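B-agarase (Saccharophagus degradans, PDB 4BQ2) probably hydrolyses beta-1,4 linkages of agarose from the chain ends, as an exo-acting beta-agarase of glycoside hydrolase family 50. Local coordinates at residues P254-K257 and F262-E265. Sequence-based numbering, arbitrary orientation.
Sequences PKLK and FRTE
Arg263, on the first strand of a beta-hairpin, reaches back to the backbone carbonyl of Lys257 in the loop that leads into that strand, a worked example of an arginine side chain tying a loop to a sheet edge. Strand 263-267 pairs antiparallel with strand 270-274 and is an edge strand of a six-stranded mixed sheet. The contact lies at the protein surface.

One hydrogen bond carries the grip, with a weaker one beside it. Arg263 NH2 lies 2.8 Å from Lys257 O, in the carbonyl plane and on a lone pair, although the oxygen is tilted 22° out of the guanidinium plane. Arg263 NE gives the same oxygen a second, weak bond of 3.2 Å. The arm is extended from CG to NE, which carries the guanidinium across to the loop.

Charge pairing secures another nitrogen of the guanidinium. Arg263 NH1 makes a salt bridge of 3.0 Å to Glu265 OE1, two residues along the strand; the bond is nearly straight at 168° and meets the carboxylate from above its plane. Glu265 is thus placed to steady the arginine, and this bridge together with the NH2 bond should limit rotation of the group.

Van der Waals contact sets the aliphatic Leu256 side chain against the two charged groups: Leu256 CB sits at the guanidinium edge, 3.6 Å from Arg263 NH2, while Leu256 CG approaches Glu265 OE2. Beyond the pair, Leu256 joins Gly278 by a backbone hydrogen bond.

A water closes the arrangement. It accepts from Arg263 NH2 and, weakly, from Lys257 N, and donates to Glu265 OE2, its oxygen 2.7 Å from that carboxylate atom.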
loop_
_atom_site.group_PDB
_atom_site.type_symbol
_atom_site.label_atom_id
_atom_site.label_comp_id
_atom_site.label_asym_id
_atom_site.label_seq_id
_atom_site.Cartn_x
_atom_site.Cartn_y
_atom_site.Cartn_z
ATOM N N PRO A 254 -25.376 -22.762 -10.103
ATOM C CA PRO A 254 -25.577 -23.395 -11.406
ATOM C C PRO A 254 -24.453 -23.073 -12.394
ATOM O O PRO A 254 -23.753 -22.065 -12.242
ATOM C CB PRO A 254 -26.879 -22.765 -11.890
ATOM C CG PRO A 254 -26.836 -21.382 -11.316
ATOM C CD PRO A 254 -26.105 -21.484 -9.996
ATOM N N LYS A 255 -24.294 -23.939 -13.392
ATOM C CA LYS A 255 -23.273 -23.768 -14.405
ATOM C C LYS A 255 -23.806 -22.832 -15.473
ATOM O O LYS A 255 -24.951 -22.967 -15.919
ATOM C CB LYS A 255 -22.827 -25.142 -14.959
ATOM C CG LYS A 255 -21.813 -25.060 -16.094
ATOM C CD LYS A 255 -20.877 -26.253 -16.141
ATOM C CE LYS A 255 -21.449 -27.415 -16.927
ATOM N NZ LYS A 255 -20.680 -28.639 -16.578
ATOM N N LEU A 256 -23.006 -21.844 -15.852
ATOM C CA LEU A 256 -23.415 -20.882 -16.874
ATOM C C LEU A 256 -22.703 -21.227 -18.171
ATOM O O LEU A 256 -22.045 -22.252 -18.251
ATOM C CB LEU A 256 -23.067 -19.450 -16.455
ATOM C CG LEU A 256 -23.640 -18.740 -15.222
ATOM C CD1 LEU A 256 -25.105 -19.061 -14.994
ATOM C CD2 LEU A 256 -22.803 -19.072 -13.987
ATOM N N LYS A 257 -22.815 -20.365 -19.178
ATOM C CA LYS A 257 -22.194 -20.636 -20.483
ATOM C C LYS A 257 -20.669 -20.706 -20.316
ATOM O O LYS A 257 -20.092 -19.807 -19.713
ATOM C CB LYS A 257 -22.580 -19.516 -21.462
ATOM C CG LYS A 257 -22.163 -19.769 -22.920
ATOM C CD LYS A 257 -22.879 -18.791 -23.869
ATOM C CE LYS A 257 -22.262 -18.878 -25.273
ATOM N NZ LYS A 257 -22.191 -20.251 -25.821
ATOM N N PHE A 262 -11.870 -17.091 -18.276
ATOM C CA PHE A 262 -12.574 -16.360 -17.202
ATOM C C PHE A 262 -13.340 -15.161 -17.775
ATOM O O PHE A 262 -12.829 -14.482 -18.646
ATOM C CB PHE A 262 -11.614 -15.885 -16.110
ATOM C CG PHE A 262 -11.189 -16.985 -15.178
ATOM C CD1 PHE A 262 -10.103 -17.786 -15.490
ATOM C CD2 PHE A 262 -11.920 -17.257 -14.033
ATOM C CE1 PHE A 262 -9.726 -18.850 -14.638
ATOM C CE2 PHE A 262 -11.581 -18.320 -13.182
ATOM C CZ PHE A 262 -10.464 -19.124 -13.484
ATOM N N ARG A 263 -14.551 -14.909 -17.275
ATOM C CA ARG A 263 -15.386 -13.811 -17.787
ATOM C C ARG A 263 -16.267 -13.282 -16.683
ATOM O O ARG A 263 -16.262 -13.840 -15.598
ATOM C CB ARG A 263 -16.235 -14.273 -19.008
ATOM C CG ARG A 263 -17.193 -15.393 -18.669
ATOM C CD ARG A 263 -17.938 -15.925 -19.913
ATOM N NE ARG A 263 -18.955 -16.853 -19.440
ATOM C CZ ARG A 263 -20.181 -16.496 -19.070
ATOM N NH1 ARG A 263 -20.554 -15.228 -19.151
ATOM N NH2 ARG A 263 -21.043 -17.426 -18.647
ATOM N N THR A 264 -17.019 -12.209 -16.941
ATOM C CA THR A 264 -17.883 -11.639 -15.879
ATOM C C THR A 264 -19.365 -11.887 -16.173
ATOM O O THR A 264 -19.798 -11.997 -17.360
ATOM C CB THR A 264 -17.691 -10.124 -15.711
ATOM O OG1 THR A 264 -18.107 -9.452 -16.913
ATOM C CG2 THR A 264 -16.235 -9.766 -15.391
ATOM N N GLU A 265 -20.141 -11.978 -15.107
ATOM C CA GLU A 265 -21.581 -12.111 -15.259
ATOM C C GLU A 265 -22.263 -11.805 -13.948
ATOM O O GLU A 265 -21.777 -12.214 -12.883
ATOM C CB GLU A 265 -21.947 -13.524 -15.668
ATOM C CG GLU A 265 -23.435 -13.699 -15.898
ATOM C CD GLU A 265 -23.682 -14.472 -17.155
ATOM O OE1 GLU A 265 -23.145 -14.064 -18.211
ATOM O OE2 GLU A 265 -24.371 -15.500 -17.062
HETATM O O HOH W 1 -23.963 -17.151 -19.111
#